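Local coordinates for protein WR4 (Caenorhabditis elegans, PDB 1M1S) that is of unknown function but belongs to the major sperm protein family and is probably a sperm-specific, immunoglobulin-like domain protein, at residues V43-N48 against D80-Q85; P55-V60 against D95-F100. All coordinates share one frame; numbering follows the deposited sequence.

The two contacts join neighbouring parts of one MSP domain by quite different means. Interaction 1 pairs strand 38-45 with strand 79-89 inside the sheet: its chemistry runs from backbone hydrogen bonds and buried valine and isoleucine side chains to a polar cluster where strand 38-45 ends. Interaction 2 lies nearer the surface, where the loop and short helix that follow strand 79-89 rest on strand 51-60 through proline, selenomethionine and aromatic side chains, with no hydrogen bond between its segments. Strand 38-45 connects the two, since it lies between strands 51-60 and 79-89 in the sheet; Val43 N and Val56 O, 2.7 Å apart, probably form a hydrogen bond.

Interaction 1: residues V43-N48 against D80-Q85; sequences VKSSNN and DKIVIQ
Val43 to Ser45 runs antiparallel to Ile82 to Ile84, the strand axes 4.6 Å apart at closest approach, with Lys44 and Val83 forming a hydrogen-bonded pair flanked by the non-hydrogen-bonded pairs Val43-Ile84 and Ser45-Ile82. Lys44 N bonds to Val83 O (2.9 Å), and Val83 N returns a bond to Lys44 O. On the buried face Val43 CG1 meets Ile82 CG2 at 3.6 Å, a diagonal contact that joins the core built with Val53, Leu68 and Ile70. The other face carries Lys44 and Val83, whose CB atoms lie 4.2 Å apart.

Beyond the strand end, Ser46 N still bonds to Lys81 O (3.0 Å). Ser46 OG, held between the backbone N and the carbonyl carbon (chi1 77°), turns to the opposite strand, where it accepts from Lys81 N at 3.1 Å and donates to Asp80 OD1 at 2.9 Å. That donor meets the carboxylate on its anti side, 25° out of plane, while Asn47 CB packs against Asp80 OD1 at 3.4 Å. An alanine in place of Asp80 would probably leave the Ser46 hydroxyl without its acceptor and freer to turn. Used as acceptor by the Lys81 N-H and as donor by the Asp80 carboxylate, the hydroxyl is fixed in its rotation, its proton probably directed to the carboxylate.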
# COMPACT_ATOMS: atom_id res chain seq x y z
N VAL A 43 -3.05 -3.98 -1.78
CA VAL A 43 -2.38 -3.97 -0.47
C VAL A 43 -2.58 -5.27 0.35
O VAL A 43 -3.68 -5.55 0.83
CB VAL A 43 -2.82 -2.72 0.34
CG1 VAL A 43 -2.03 -2.59 1.61
CG2 VAL A 43 -2.64 -1.50 -0.51
N LYS A 44 -1.50 -6.04 0.48
CA LYS A 44 -1.48 -7.31 1.21
C LYS A 44 -0.96 -7.02 2.60
O LYS A 44 0.13 -6.49 2.76
CB LYS A 44 -0.59 -8.32 0.49
CG LYS A 44 -1.00 -8.50 -0.96
CD LYS A 44 0.06 -9.18 -1.77
CE LYS A 44 -0.15 -10.68 -1.83
NZ LYS A 44 0.46 -11.25 -3.06
N SER A 45 -1.77 -7.37 3.58
CA SER A 45 -1.43 -7.10 4.96
C SER A 45 -1.13 -8.38 5.71
O SER A 45 -1.88 -9.34 5.60
CB SER A 45 -2.60 -6.36 5.60
OG SER A 45 -2.33 -5.99 6.93
N SER A 46 -0.08 -8.36 6.53
CA SER A 46 0.34 -9.52 7.31
C SER A 46 -0.49 -9.68 8.56
O SER A 46 -0.83 -10.79 8.97
CB SER A 46 1.80 -9.35 7.74
OG SER A 46 1.89 -8.45 8.82
N ASN A 47 -0.85 -8.56 9.15
CA ASN A 47 -1.61 -8.61 10.38
C ASN A 47 -2.89 -7.82 10.34
O ASN A 47 -2.95 -6.66 10.75
CB ASN A 47 -0.74 -8.12 11.52
CG ASN A 47 -1.40 -8.29 12.87
OD1 ASN A 47 -2.52 -8.78 12.99
ND2 ASN A 47 -0.72 -7.83 13.88
N ASN A 48 -3.93 -8.47 9.86
CA ASN A 48 -5.22 -7.85 9.79
C ASN A 48 -5.93 -7.96 11.14
O ASN A 48 -7.10 -8.32 11.21
CB ASN A 48 -6.00 -8.54 8.70
CG ASN A 48 -6.14 -7.69 7.52
OD1 ASN A 48 -6.71 -6.61 7.60
ND2 ASN A 48 -5.61 -8.13 6.41
N ASP A 80 5.47 -6.34 11.61
CA ASP A 80 4.60 -6.89 10.57
C ASP A 80 4.88 -6.17 9.27
O ASP A 80 5.67 -5.23 9.24
CB ASP A 80 3.14 -6.70 10.98
CG ASP A 80 2.71 -7.70 12.01
OD1 ASP A 80 2.54 -8.87 11.64
OD2 ASP A 80 2.57 -7.32 13.18
N LYS A 81 4.23 -6.58 8.18
CA LYS A 81 4.48 -5.89 6.91
C LYS A 81 3.24 -5.75 6.02
O LYS A 81 2.24 -6.46 6.18
CB LYS A 81 5.57 -6.59 6.11
CG LYS A 81 5.20 -8.01 5.71
CD LYS A 81 6.18 -8.60 4.75
CE LYS A 81 5.96 -10.07 4.65
NZ LYS A 81 6.75 -10.56 3.53
N ILE A 82 3.37 -4.87 5.04
CA ILE A 82 2.32 -4.60 4.05
C ILE A 82 3.03 -4.69 2.71
O ILE A 82 4.12 -4.12 2.55
CB ILE A 82 1.77 -3.16 4.20
CG1 ILE A 82 0.63 -3.13 5.20
CG2 ILE A 82 1.33 -2.60 2.85
CD1 ILE A 82 0.26 -1.75 5.55
N VAL A 83 2.48 -5.44 1.78
CA VAL A 83 3.10 -5.55 0.47
C VAL A 83 2.20 -4.89 -0.54
O VAL A 83 1.07 -5.34 -0.74
CB VAL A 83 3.36 -7.02 0.05
CG1 VAL A 83 4.13 -7.07 -1.26
CG2 VAL A 83 4.19 -7.72 1.09
N ILE A 84 2.69 -3.83 -1.17
CA ILE A 84 1.89 -3.14 -2.17
C ILE A 84 2.32 -3.64 -3.53
O ILE A 84 3.50 -3.58 -3.87
CB ILE A 84 2.06 -1.61 -2.12
CG1 ILE A 84 1.74 -1.10 -0.73
CG2 ILE A 84 1.11 -0.91 -3.10
CD1 ILE A 84 2.33 0.21 -0.49
N GLN A 85 1.38 -4.24 -4.25
CA GLN A 85 1.64 -4.73 -5.61
C GLN A 85 1.04 -3.69 -6.54
O GLN A 85 0.07 -3.03 -6.16
CB GLN A 85 0.95 -6.07 -5.87
CG GLN A 85 1.39 -7.22 -4.96
CD GLN A 85 0.95 -8.58 -5.50
OE1 GLN A 85 -0.10 -8.70 -6.12
NE2 GLN A 85 1.78 -9.61 -5.27

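Interaction 2: residues P55-V60 against D95-F100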
# COMPACT_ATOMS: atom_id res chain seq x y z
N PRO A 55 -6.81 2.35 1.48
CA PRO A 55 -7.73 1.37 0.88
C PRO A 55 -6.99 0.07 0.70
O PRO A 55 -5.87 -0.07 1.18
CB PRO A 55 -8.04 2.02 -0.49
CG PRO A 55 -7.20 3.28 -0.58
CD PRO A 55 -6.13 3.13 0.45
N VAL A 56 -7.61 -0.93 0.08
CA VAL A 56 -6.92 -2.19 -0.16
C VAL A 56 -6.47 -2.14 -1.61
O VAL A 56 -5.33 -2.49 -1.94
CB VAL A 56 -7.82 -3.41 0.06
CG1 VAL A 56 -7.04 -4.68 -0.23
CG2 VAL A 56 -8.32 -3.41 1.47
N TYR A 57 -7.38 -1.68 -2.46
CA TYR A 57 -7.13 -1.51 -3.89
C TYR A 57 -7.21 -0.03 -4.22
O TYR A 57 -7.70 0.77 -3.43
CB TYR A 57 -8.17 -2.27 -4.69
CG TYR A 57 -7.92 -3.76 -4.68
CD1 TYR A 57 -8.44 -4.57 -3.67
CD2 TYR A 57 -7.12 -4.37 -5.66
CE1 TYR A 57 -8.16 -5.93 -3.63
CE2 TYR A 57 -6.84 -5.73 -5.62
CZ TYR A 57 -7.36 -6.50 -4.60
OH TYR A 57 -7.09 -7.84 -4.52
N GLY A 58 -6.69 0.37 -5.38
CA GLY A 58 -6.76 1.78 -5.74
C GLY A 58 -5.90 2.23 -6.90
O GLY A 58 -4.93 1.55 -7.26
N PHE A 59 -6.23 3.39 -7.47
CA PHE A 59 -5.47 3.92 -8.59
C PHE A 59 -4.55 5.01 -8.18
O PHE A 59 -4.69 5.55 -7.09
CB PHE A 59 -6.40 4.45 -9.66
CG PHE A 59 -7.14 3.38 -10.35
CD1 PHE A 59 -8.51 3.31 -10.28
CD2 PHE A 59 -6.46 2.43 -11.09
CE1 PHE A 59 -9.20 2.30 -10.90
CE2 PHE A 59 -7.13 1.40 -11.72
CZ PHE A 59 -8.52 1.34 -11.64
N VAL A 60 -3.50 5.22 -8.97
CA VAL A 60 -2.57 6.32 -8.74
C VAL A 60 -2.35 6.85 -10.13
O VAL A 60 -1.66 6.23 -10.95
CB VAL A 60 -1.19 5.93 -8.16
CG1 VAL A 60 -0.41 7.21 -7.82
CG2 VAL A 60 -1.33 5.05 -6.92
N ASP A 95 -12.11 -0.98 -12.62
CA ASP A 95 -11.78 -1.74 -11.40
C ASP A 95 -10.28 -1.85 -11.07
O ASP A 95 -9.48 -2.26 -11.92
CB ASP A 95 -12.44 -3.14 -11.51
CG ASP A 95 -12.37 -3.97 -10.22
OD1 ASP A 95 -12.44 -3.40 -9.10
OD2 ASP A 95 -12.26 -5.21 -10.34
N PRO A 96 -9.90 -1.51 -9.83
CA PRO A 96 -8.50 -1.59 -9.45
C PRO A 96 -8.15 -3.05 -9.25
O PRO A 96 -6.98 -3.39 -9.17
CB PRO A 96 -8.48 -0.84 -8.12
CG PRO A 96 -9.73 -0.01 -8.14
CD PRO A 96 -10.68 -0.95 -8.72
N MSE A 97 -9.18 -3.90 -9.16
CA MSE A 97 -8.96 -5.33 -8.98
C MSE A 97 -8.75 -6.12 -10.26
O MSE A 97 -8.23 -7.23 -10.20
CB MSE A 97 -10.10 -6.00 -8.20
CG MSE A 97 -10.39 -5.37 -6.86
SE MSE A 97 -11.74 -6.37 -5.84
CE MSE A 97 -12.88 -4.78 -5.43
N ALA A 98 -9.17 -5.57 -11.40
CA ALA A 98 -9.04 -6.25 -12.70
C ALA A 98 -7.63 -6.75 -13.04
O ALA A 98 -7.47 -7.95 -13.32
CB ALA A 98 -9.62 -5.41 -13.81
N PRO A 99 -6.60 -5.88 -12.96
CA PRO A 99 -5.26 -6.41 -13.30
C PRO A 99 -4.66 -7.35 -12.23
O PRO A 99 -3.61 -7.93 -12.45
CB PRO A 99 -4.43 -5.14 -13.51
CG PRO A 99 -5.03 -4.21 -12.55
CD PRO A 99 -6.52 -4.43 -12.73
N PHE A 100 -5.33 -7.50 -11.09
CA PHE A 100 -4.83 -8.39 -10.02
C PHE A 100 -5.53 -9.74 -10.03
O PHE A 100 -4.90 -10.76 -9.78
CB PHE A 100 -4.90 -7.70 -8.65
CG PHE A 100 -4.06 -6.46 -8.56
CD1 PHE A 100 -4.68 -5.21 -8.46
CD2 PHE A 100 -2.67 -6.53 -8.67
CE1 PHE A 100 -3.93 -4.03 -8.48
CE2 PHE A 100 -1.91 -5.36 -8.69
CZ PHE A 100 -2.54 -4.10 -8.60
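Tyr57, Gly58 and Phe59 of strand 51-60 receive Pro96, Met97 and Phe100 from the turn and short helix after strand 79-89, a contact made without any hydrogen bond between the two segments. Met97, present as selenomethionine, lies over a face of the Tyr57 ring. Met97 CG stands almost exactly over the centre of the Tyr57 ring, 3.5 Å from the centroid and 8° off the normal, a CH-pi contact. Met97 SE follows over that face at 4.5 Å from the Tyr57 ring centroid, in a Met-aromatic arrangement. With CG anti to the carbonyl carbon (chi1 -55°), the side chain runs out across the tyrosine at about a right angle, then bends at the selenium.

Phe100 comes to the same ring at its edge: Phe100 CD1 lies near the tyrosine plane, 3.6 Å from Tyr57 CE2. The two ring planes are inclined at 52°, and the two side chains run alongside in opposite senses.

Pro96 fits between the two aromatic residues of the strand. Pro96 CB packs on Tyr57 CB at 3.7 Å and also approaches Gly58 N, while Pro96 CG meets Phe59 CE1 at 3.6 Å. The same CB lies above one face of the Phe59 ring, nearer its margin than its centre, and the proline crosses that side chain at about a right angle. Phe59 also makes a cation-pi contact with Arg38. At the start of the turn, Asp95 OD1 accepts a weak capping bond from Met97 N, tying the backbone that presents Pro96 and Met97.

Phe100 also packs on Ala40 of strand 38-45 and Gln85 of strand 79-89. The whole is apolar and aromatic packing of a connecting turn and its short helix against a strand, here within the immunoglobulin-like beta sandwich of the MSP family.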